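Local coordinates for TIR protein (Paracoccus denitrificans PD1222, PDB 3H16), which is a bacterial TIR-domain protein with a compact alpha/beta fold, a parallel central sheet flanked by helices, observed here as an assembly of two subunits, at residues K139-D142 / E143-D147; G105-R108 / I109-I112; E37-A40 / H41-A45; H114-K118 / D119-S123. All coordinates share one frame; numbering follows the deposited sequence.

Interaction 1 of 4, residues K139-D142 / E143-D147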
loop_
_atom_site.group_PDB
_atom_site.type_symbol
_atom_site.label_atom_id
_atom_site.label_comp_id
_atom_site.label_asym_id
_atom_site.label_seq_id
_atom_site.Cartn_x
_atom_site.Cartn_y
_atom_site.Cartn_z
ATOM N N LYS B 139 0.345 -4.772 -13.181
ATOM C CA LYS B 139 -1.082 -4.510 -13.154
ATOM C C LYS B 139 -1.459 -3.770 -14.422
ATOM O O LYS B 139 -0.663 -2.993 -14.955
ATOM C CB LYS B 139 -1.458 -3.668 -11.935
ATOM C CG LYS B 139 -1.372 -4.428 -10.630
ATOM C CD LYS B 139 -2.089 -3.697 -9.511
ATOM C CE LYS B 139 -2.106 -4.553 -8.251
ATOM N NZ LYS B 139 -2.794 -3.889 -7.109
ATOM N N SER B 140 -2.659 -4.033 -14.924
ATOM C CA SER B 140 -3.129 -3.347 -16.120
ATOM C C SER B 140 -3.498 -1.926 -15.679
ATOM O O SER B 140 -3.555 -1.642 -14.476
ATOM C CB SER B 140 -4.362 -4.052 -16.684
ATOM O OG SER B 140 -5.370 -4.127 -15.693
ATOM N N VAL B 141 -3.735 -1.028 -16.627
ATOM C CA VAL B 141 -4.111 0.315 -16.235
ATOM C C VAL B 141 -5.426 0.291 -15.463
ATOM O O VAL B 141 -5.632 1.091 -14.548
ATOM C CB VAL B 141 -4.267 1.222 -17.436
ATOM C CG1 VAL B 141 -4.662 2.630 -16.974
ATOM C CG2 VAL B 141 -2.963 1.246 -18.214
ATOM N N ASP B 142 -6.312 -0.637 -15.819
ATOM C CA ASP B 142 -7.594 -0.741 -15.132
ATOM C C ASP B 142 -7.419 -1.113 -13.668
ATOM O O ASP B 142 -8.025 -0.505 -12.782
ATOM C CB ASP B 142 -8.492 -1.775 -15.811
ATOM C CG ASP B 142 -8.905 -1.352 -17.199
ATOM O OD1 ASP B 142 -9.426 -0.234 -17.337
ATOM O OD2 ASP B 142 -8.703 -2.133 -18.151
ATOM N N GLU B 143 -6.590 -2.115 -13.416
ATOM C CA GLU B 143 -6.352 -2.551 -12.052
ATOM C C GLU B 143 -5.760 -1.399 -11.265
ATOM O O GLU B 143 -6.186 -1.133 -10.141
ATOM C CB GLU B 143 -5.423 -3.765 -12.032
ATOM C CG GLU B 143 -6.083 -5.042 -12.520
ATOM C CD GLU B 143 -5.084 -6.166 -12.763
ATOM O OE1 GLU B 143 -4.363 -6.127 -13.786
ATOM O OE2 GLU B 143 -5.019 -7.089 -11.924
ATOM N N ILE B 144 -4.795 -0.702 -11.861
ATOM C CA ILE B 144 -4.176 0.435 -11.187
ATOM C C ILE B 144 -5.231 1.519 -10.922
ATOM O O ILE B 144 -5.247 2.129 -9.852
ATOM C CB ILE B 144 -3.023 1.053 -12.022
ATOM C CG1 ILE B 144 -1.873 0.054 -12.145
ATOM C CG2 ILE B 144 -2.521 2.320 -11.351
ATOM C CD1 ILE B 144 -0.721 0.536 -13.020
ATOM N N VAL B 145 -6.108 1.750 -11.897
ATOM C CA VAL B 145 -7.145 2.753 -11.742
ATOM C C VAL B 145 -8.105 2.362 -10.609
ATOM O O VAL B 145 -8.576 3.228 -9.861
ATOM C CB VAL B 145 -7.919 2.957 -13.056
ATOM C CG1 VAL B 145 -9.178 3.763 -12.798
ATOM C CG2 VAL B 145 -7.033 3.686 -14.062
ATOM N N ALA B 146 -8.390 1.067 -10.474
ATOM C CA ALA B 146 -9.267 0.624 -9.392
ATOM C C ALA B 146 -8.591 0.963 -8.056
ATOM O O ALA B 146 -9.250 1.440 -7.133
ATOM C CB ALA B 146 -9.533 -0.867 -9.487
ATOM N N ASP B 147 -7.281 0.728 -7.958
ATOM C CA ASP B 147 -6.543 1.045 -6.736
ATOM C C ASP B 147 -6.575 2.548 -6.447
ATOM O O ASP B 147 -6.751 2.963 -5.299
ATOM C CB ASP B 147 -5.080 0.588 -6.842
ATOM C CG ASP B 147 -4.941 -0.929 -6.924
ATOM O OD1 ASP B 147 -5.668 -1.631 -6.186
ATOM O OD2 ASP B 147 -4.098 -1.416 -7.716
#

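Interaction 2 of 4, residues G105-R108 / I109-I112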
loop_
_atom_site.group_PDB
_atom_site.type_symbol
_atom_site.label_atom_id
_atom_site.label_comp_id
_atom_site.label_asym_id
_atom_site.label_seq_id
_atom_site.Cartn_x
_atom_site.Cartn_y
_atom_site.Cartn_z
ATOM N N GLY B 105 0.603 8.776 7.292
ATOM C CA GLY B 105 1.716 7.900 6.984
ATOM C C GLY B 105 1.749 7.670 5.490
ATOM O O GLY B 105 2.721 7.149 4.943
ATOM N N ARG B 106 0.668 8.069 4.829
ATOM C CA ARG B 106 0.563 7.912 3.390
ATOM C C ARG B 106 1.112 9.147 2.682
ATOM O O ARG B 106 1.195 10.226 3.266
ATOM C CB ARG B 106 -0.896 7.674 2.993
ATOM C CG ARG B 106 -1.531 6.484 3.696
ATOM C CD ARG B 106 -2.792 5.984 2.980
ATOM N NE ARG B 106 -2.498 5.118 1.835
ATOM C CZ ARG B 106 -2.125 5.542 0.628
ATOM N NH1 ARG B 106 -1.994 6.839 0.377
ATOM N NH2 ARG B 106 -1.880 4.662 -0.334
ATOM N N SER B 107 1.498 8.971 1.423
ATOM C CA SER B 107 2.039 10.062 0.627
ATOM C C SER B 107 0.956 10.588 -0.295
ATOM O O SER B 107 0.044 9.853 -0.665
ATOM C CB SER B 107 3.227 9.573 -0.205
ATOM O OG SER B 107 2.864 8.464 -1.015
ATOM N N ARG B 108 1.045 11.862 -0.658
ATOM C CA ARG B 108 0.054 12.445 -1.552
ATOM C C ARG B 108 0.524 12.308 -2.989
ATOM O O ARG B 108 -0.161 12.722 -3.921
ATOM C CB ARG B 108 -0.194 13.920 -1.212
ATOM C CG ARG B 108 -0.994 14.148 0.067
ATOM C CD ARG B 108 -1.185 15.631 0.327
ATOM N NE ARG B 108 -2.068 16.253 -0.654
ATOM C CZ ARG B 108 -2.178 17.566 -0.829
ATOM N NH1 ARG B 108 -1.453 18.394 -0.091
ATOM N NH2 ARG B 108 -3.019 18.052 -1.732
ATOM N N ILE B 109 1.703 11.725 -3.162
ATOM C CA ILE B 109 2.244 11.508 -4.492
ATOM C C ILE B 109 2.445 10.014 -4.720
ATOM O O ILE B 109 3.297 9.374 -4.099
ATOM C CB ILE B 109 3.574 12.251 -4.693
ATOM C CG1 ILE B 109 3.331 13.756 -4.598
ATOM C CG2 ILE B 109 4.161 11.914 -6.055
ATOM C CD1 ILE B 109 4.567 14.585 -4.827
ATOM N N LEU B 110 1.630 9.469 -5.615
ATOM C CA LEU B 110 1.676 8.061 -5.943
ATOM C C LEU B 110 2.465 7.858 -7.212
ATOM O O LEU B 110 2.139 8.419 -8.263
ATOM C CB LEU B 110 0.254 7.527 -6.110
ATOM C CG LEU B 110 -0.664 7.804 -4.911
ATOM C CD1 LEU B 110 -2.030 7.224 -5.170
ATOM C CD2 LEU B 110 -0.071 7.189 -3.649
ATOM N N PRO B 111 3.544 7.077 -7.128
ATOM C CA PRO B 111 4.373 6.815 -8.307
ATOM C C PRO B 111 3.883 5.587 -9.070
ATOM O O PRO B 111 3.320 4.661 -8.482
ATOM C CB PRO B 111 5.762 6.596 -7.705
ATOM C CG PRO B 111 5.440 5.869 -6.441
ATOM C CD PRO B 111 4.222 6.628 -5.896
ATOM N N ILE B 112 4.095 5.583 -10.377
ATOM C CA ILE B 112 3.698 4.453 -11.202
ATOM C C ILE B 112 4.878 4.127 -12.105
ATOM O O ILE B 112 5.218 4.924 -12.984
ATOM C CB ILE B 112 2.488 4.785 -12.096
ATOM C CG1 ILE B 112 1.276 5.138 -11.239
ATOM C CG2 ILE B 112 2.167 3.607 -12.991
ATOM C CD1 ILE B 112 0.015 5.393 -12.057
#

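Interaction 3 of 4, residues E37-A40 / H41-A45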
loop_
_atom_site.group_PDB
_atom_site.type_symbol
_atom_site.label_atom_id
_atom_site.label_comp_id
_atom_site.label_asym_id
_atom_site.label_seq_id
_atom_site.Cartn_x
_atom_site.Cartn_y
_atom_site.Cartn_z
ATOM N N GLU B 37 -2.400 10.031 -21.378
ATOM C CA GLU B 37 -3.721 10.292 -21.930
ATOM C C GLU B 37 -4.614 9.083 -21.695
ATOM O O GLU B 37 -5.728 9.218 -21.192
ATOM C CB GLU B 37 -3.623 10.605 -23.422
ATOM C CG GLU B 37 -4.276 11.923 -23.803
ATOM C CD GLU B 37 -3.948 12.349 -25.221
ATOM O OE1 GLU B 37 -4.306 11.612 -26.167
ATOM O OE2 GLU B 37 -3.330 13.423 -25.388
ATOM N N ALA B 38 -4.118 7.903 -22.047
ATOM C CA ALA B 38 -4.875 6.672 -21.850
ATOM C C ALA B 38 -5.283 6.570 -20.390
ATOM O O ALA B 38 -6.439 6.304 -20.066
ATOM C CB ALA B 38 -4.027 5.473 -22.226
ATOM N N LEU B 39 -4.315 6.789 -19.513
ATOM C CA LEU B 39 -4.542 6.731 -18.077
ATOM C C LEU B 39 -5.576 7.763 -17.599
ATOM O O LEU B 39 -6.437 7.456 -16.769
ATOM C CB LEU B 39 -3.200 6.920 -17.352
ATOM C CG LEU B 39 -3.147 7.150 -15.839
ATOM C CD1 LEU B 39 -4.100 6.202 -15.120
ATOM C CD2 LEU B 39 -1.704 6.955 -15.358
ATOM N N ALA B 40 -5.487 8.980 -18.132
ATOM C CA ALA B 40 -6.400 10.063 -17.761
ATOM C C ALA B 40 -7.830 9.728 -18.149
ATOM O O ALA B 40 -8.759 9.963 -17.379
ATOM C CB ALA B 40 -5.973 11.364 -18.434
ATOM N N HIS B 41 -7.999 9.184 -19.349
ATOM C CA HIS B 41 -9.317 8.806 -19.841
ATOM C C HIS B 41 -9.907 7.751 -18.903
ATOM O O HIS B 41 -11.006 7.930 -18.358
ATOM C CB HIS B 41 -9.211 8.241 -21.262
ATOM C CG HIS B 41 -10.532 8.045 -21.937
ATOM N ND1 HIS B 41 -11.320 9.098 -22.349
ATOM C CD2 HIS B 41 -11.213 6.919 -22.254
ATOM C CE1 HIS B 41 -12.429 8.629 -22.891
ATOM N NE2 HIS B 41 -12.390 7.310 -22.846
ATOM N N THR B 42 -9.156 6.666 -18.706
ATOM C CA THR B 42 -9.577 5.569 -17.839
ATOM C C THR B 42 -9.942 6.027 -16.434
ATOM O O THR B 42 -10.931 5.565 -15.872
ATOM C CB THR B 42 -8.489 4.512 -17.736
ATOM O OG1 THR B 42 -8.123 4.098 -19.053
ATOM C CG2 THR B 42 -8.987 3.311 -16.949
ATOM N N LEU B 43 -9.143 6.923 -15.866
ATOM C CA LEU B 43 -9.417 7.444 -14.537
ATOM C C LEU B 43 -10.712 8.262 -14.498
ATOM O O LEU B 43 -11.527 8.099 -13.586
ATOM C CB LEU B 43 -8.252 8.309 -14.068
ATOM C CG LEU B 43 -7.124 7.662 -13.263
ATOM C CD1 LEU B 43 -6.006 8.686 -13.065
ATOM C CD2 LEU B 43 -7.656 7.189 -11.920
ATOM N N ARG B 44 -10.906 9.148 -15.473
ATOM C CA ARG B 44 -12.122 9.967 -15.512
ATOM C C ARG B 44 -13.359 9.094 -15.714
ATOM O O ARG B 44 -14.403 9.329 -15.107
ATOM C CB ARG B 44 -12.036 11.008 -16.628
ATOM C CG ARG B 44 -10.970 12.047 -16.399
ATOM C CD ARG B 44 -10.953 13.077 -17.501
ATOM N NE ARG B 44 -9.744 13.890 -17.439
ATOM C CZ ARG B 44 -9.419 14.820 -18.331
ATOM N NH1 ARG B 44 -10.218 15.064 -19.362
ATOM N NH2 ARG B 44 -8.287 15.497 -18.198
ATOM N N ALA B 45 -13.229 8.088 -16.572
ATOM C CA ALA B 45 -14.319 7.159 -16.839
ATOM C C ALA B 45 -14.713 6.479 -15.542
ATOM O O ALA B 45 -15.857 6.056 -15.386
ATOM C CB ALA B 45 -13.885 6.110 -17.854
#

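Interaction 4 of 4, residues H114-K118 / D119-S123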
loop_
_atom_site.group_PDB
_atom_site.type_symbol
_atom_site.label_atom_id
_atom_site.label_comp_id
_atom_site.label_asym_id
_atom_site.label_seq_id
_atom_site.Cartn_x
_atom_site.Cartn_y
_atom_site.Cartn_z
ATOM N N HIS B 114 6.747 2.581 -15.096
ATOM C CA HIS B 114 6.297 2.280 -16.444
ATOM C C HIS B 114 7.437 1.899 -17.401
ATOM O O HIS B 114 8.283 2.730 -17.768
ATOM C CB HIS B 114 5.526 3.482 -16.993
ATOM C CG HIS B 114 4.868 3.220 -18.305
ATOM N ND1 HIS B 114 4.031 2.145 -18.512
ATOM C CD2 HIS B 114 4.937 3.880 -19.486
ATOM C CE1 HIS B 114 3.617 2.149 -19.766
ATOM N NE2 HIS B 114 4.153 3.191 -20.379
ATOM N N LYS B 115 7.443 0.629 -17.793
ATOM C CA LYS B 115 8.440 0.092 -18.706
ATOM C C LYS B 115 9.877 0.351 -18.253
ATOM O O LYS B 115 10.780 0.544 -19.066
ATOM C CB LYS B 115 8.195 0.646 -20.115
ATOM C CG LYS B 115 6.840 0.212 -20.694
ATOM C CD LYS B 115 6.470 0.944 -21.982
ATOM C CE LYS B 115 7.351 0.536 -23.157
ATOM N NZ LYS B 115 7.223 -0.917 -23.469
ATOM N N VAL B 116 10.085 0.333 -16.940
ATOM C CA VAL B 116 11.413 0.540 -16.369
ATOM C C VAL B 116 11.856 -0.650 -15.510
ATOM O O VAL B 116 11.030 -1.356 -14.921
ATOM C CB VAL B 116 11.462 1.803 -15.481
ATOM C CG1 VAL B 116 11.129 3.032 -16.307
ATOM C CG2 VAL B 116 10.508 1.648 -14.296
ATOM N N SER B 117 13.167 -0.867 -15.450
ATOM C CA SER B 117 13.721 -1.938 -14.633
ATOM C C SER B 117 14.069 -1.332 -13.276
ATOM O O SER B 117 14.302 -0.125 -13.165
ATOM C CB SER B 117 14.988 -2.508 -15.272
ATOM O OG SER B 117 16.051 -1.567 -15.221
ATOM N N LYS B 118 14.095 -2.174 -12.250
ATOM C CA LYS B 118 14.422 -1.752 -10.889
ATOM C C LYS B 118 15.840 -1.170 -10.826
ATOM O O LYS B 118 16.076 -0.148 -10.173
ATOM C CB LYS B 118 14.304 -2.955 -9.951
ATOM C CG LYS B 118 14.317 -2.633 -8.472
ATOM C CD LYS B 118 14.048 -3.895 -7.663
ATOM C CE LYS B 118 13.965 -3.611 -6.177
ATOM N NZ LYS B 118 13.762 -4.873 -5.415
ATOM N N ASP B 119 16.783 -1.819 -11.504
ATOM C CA ASP B 119 18.166 -1.344 -11.514
ATOM C C ASP B 119 18.177 0.031 -12.142
ATOM O O ASP B 119 18.924 0.912 -11.727
ATOM C CB ASP B 119 19.071 -2.290 -12.322
ATOM C CG ASP B 119 19.426 -3.562 -11.558
ATOM O OD1 ASP B 119 19.386 -4.662 -12.161
ATOM O OD2 ASP B 119 19.750 -3.456 -10.356
ATOM N N GLU B 120 17.325 0.200 -13.147
ATOM C CA GLU B 120 17.201 1.465 -13.855
ATOM C C GLU B 120 16.698 2.520 -12.869
ATOM O O GLU B 120 17.205 3.645 -12.825
ATOM C CB GLU B 120 16.210 1.305 -15.000
ATOM C CG GLU B 120 16.495 2.151 -16.204
ATOM C CD GLU B 120 15.459 1.954 -17.285
ATOM O OE1 GLU B 120 15.184 0.787 -17.646
ATOM O OE2 GLU B 120 14.922 2.968 -17.777
ATOM N N VAL B 121 15.704 2.141 -12.072
ATOM C CA VAL B 121 15.137 3.043 -11.083
ATOM C C VAL B 121 16.232 3.413 -10.079
ATOM O O VAL B 121 16.513 4.590 -9.874
ATOM C CB VAL B 121 13.925 2.383 -10.382
ATOM C CG1 VAL B 121 13.343 3.294 -9.314
ATOM C CG2 VAL B 121 12.868 2.075 -11.411
ATOM N N ALA B 122 16.868 2.412 -9.479
ATOM C CA ALA B 122 17.948 2.676 -8.528
ATOM C C ALA B 122 18.982 3.653 -9.084
ATOM O O ALA B 122 19.486 4.502 -8.348
ATOM C CB ALA B 122 18.643 1.369 -8.118
ATOM N N SER B 123 19.310 3.523 -10.370
ATOM C CA SER B 123 20.287 4.409 -11.007
ATOM C C SER B 123 19.833 5.862 -10.945
ATOM O O SER B 123 20.639 6.777 -10.756
ATOM C CB SER B 123 20.503 4.025 -12.466
ATOM O OG SER B 123 21.365 2.912 -12.570
#

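Interaction 1 of 4, residues K139-D142 / E143-D147
Backbone bonds from Ile144 N to Ser140 O (3.0 Å), Val145 N to Val141 O (2.8 Å) and Ala146 N to Asp142 O mark the first turn of helix 141-153, with Ser140 at its N-cap. Ser140 and Glu143 form a capping box, a standard way of closing a helix start. Ser140 OG, turned into the space between its own N and carbonyl carbon (chi1 56°), accepts from Glu143 N at 3.3 Å. In return Glu143 OE1 takes two bonds, from Ser140 N at 2.9 Å and from Ser140 OG at 2.9 Å, OE1 receiving the hydroxyl on its lone pair anti to the other carboxylate oxygen. Lys139 runs as an extended chain across Glu143 at about a right angle, and its NZ forms a salt bridge with Asp147 OD2 at 2.9 Å, from the syn side and 26° out of the carboxylate plane. Across one turn of the helix, Val141 CG1 meets Val145 CG2 at 3.9 Å. Gln92 N of the second subunit donates to Asp147 OD1, and Lys139 NZ also donates to Trp90 O of that subunit. Chemically, the box satisfies polar groups at the helix start, while the ion pair, gripped from both subunits, ties that start to the dimer contact.

Interaction 2 of 4, residues G105-R108 / I109-I112
The entry into strand 109-113, a parallel strand of the TIR-domain sheet, is where a loop residue reaches forward with its hydroxyl to the strand's first carbonyl. Ser107 OG donates to Ile109 O at 3.2 Å. The hydroxyl does not lie on a carbonyl lone pair but sits above the carbonyl plane, 56° out of it. The group is placed by a chi1 of 56°, which swings OG inward between the backbone N and the carbonyl carbon of Ser107. Beside this bond, Leu110 brings one methyl back toward the loop: CD2 lies 4.0 Å from Ser107 O and 4.1 Å from Ser107 OG. The same methyl reaches the edge of the Arg106 guanidinium, near its plane, with 4.5 Å from CD2 to Arg106 NH1. The two arginines diverge. Arg106 NE bonds Ser125 O of the second subunit, whereas Arg108, its chain bent at chi3 (69°), carries its guanidinium to Leu71 O and Arg75 O. Around them the strand pairs with 74-81 through backbone bonds of Leu110 to Gly77 and Val79. Ile109 packs on Ile67 and Leu71 of helix 63-73, while Leu110 packs on Leu148 and Ile151 of helix 141-153, placing this strand between two helical layers.

Interaction 3 of 4, residues E37-A40 / H41-A45
Ala38 O accepts twice, from Thr42 N at 3.1 Å and from Thr42 OG1 at 3.0 Å, so that one carbonyl serves both donors of the threonine. The amide reaches the oxygen almost straight, with an N-H...O angle of 175°, while the hydroxyl comes from above the carbonyl plane, 37° out of it. Thr42 can do both because OG1 stands anti to its carbonyl carbon (chi1 -54°) and therefore points back down the helix; CG2 is left to face helix 141-153. The other i to i+4 bonds of helix 32-45 run alongside: His41 N to Glu37 O at 2.9 Å, Leu43 N to Leu39 O at 2.9 Å and Arg44 N to Ala40 O at 3.0 Å. The aliphatic part of Arg44 passes that last oxygen, with CG 3.2 Å from Ala40 O, and carries the guanidinium on toward Val50 O, to which NH2 makes a weak hydrogen bond. On the buried side, Leu39 and Leu43 lie side by side and point the same way, CD1 of Leu39 touching CD1 of Leu43 at 3.7 Å. Both leucines rest on Val145 of helix 141-153, and Ala40 touches Tyr52 of strand 50-57. The helix is the connection of the beta-alpha-beta unit formed with strands 21-28 and 50-57. In chemical terms, the threonine hydroxyl finds its acceptor within its own helix, while its methyl joins the leucines against Val145 in an apolar contact with the neighbouring helix.

Interaction 4 of 4, residues H114-K118 / D119-S123
Ser117 and Glu120 meet in a capping box at the start of helix 118-124, with Ser117 as the N-cap. Of its two arms, the serine side accepts: Ser117 OG takes a bond from Glu120 N at 3.0 Å, although the hydroxyl is crowded in the model and its exact place is less sure. The return arm is weak, Ser117 N donating to Glu120 OE1 at 3.4 Å. Behind the cap the first helical bonds follow, from Val121 N to Ser117 O at 2.9 Å and from Ala122 N to Lys118 O at 2.8 Å, the latter almost straight at 175°. In the next shell, the carboxylate and the valines meet helix 83-86. Glu120, extended beyond CG, sends its other oxygen, OE2, to Thr83 OG1 of that helix in a hydrogen bond. Val116 crosses this side chain at about a right angle and also packs on Thr83 and Phe86. Val121 leans on Phe86, on Trp113 of the preceding strand and on Met128 and Ala129, and so joins helix 118-124 to helices 83-86 and 126-129 and to strand 109-113. Where the loop meets this apolar patch, the two valines cross at roughly a right angle, and one methyl of each makes the touch, Val116 CG2 to Val121 CG2 at 3.8 Å.

How the interactions relate
Along the chain the order is interaction 3, interaction 2, interaction 4, interaction 1, all within one TIR domain. Helices 32-45 and 141-153 lie together: interactions 1 and 3 have centres 11 Å apart, and Val145 CG2 packs on Thr42 CG2 at 3.5 Å. Strand 109-113 joins them from the sheet, since Ile112 CD1 touches both Ile144 CG2 and Leu39 CD2 at 4.0 Å, giving interactions 1, 2 and 3 a common apolar seam. Interaction 4 follows interaction 2 almost at once along the chain, yet its centre is about 24 Å from that of interaction 3. Interactions 1 and 2 also touch the second subunit, so the side of the domain that carries them also meets that subunit.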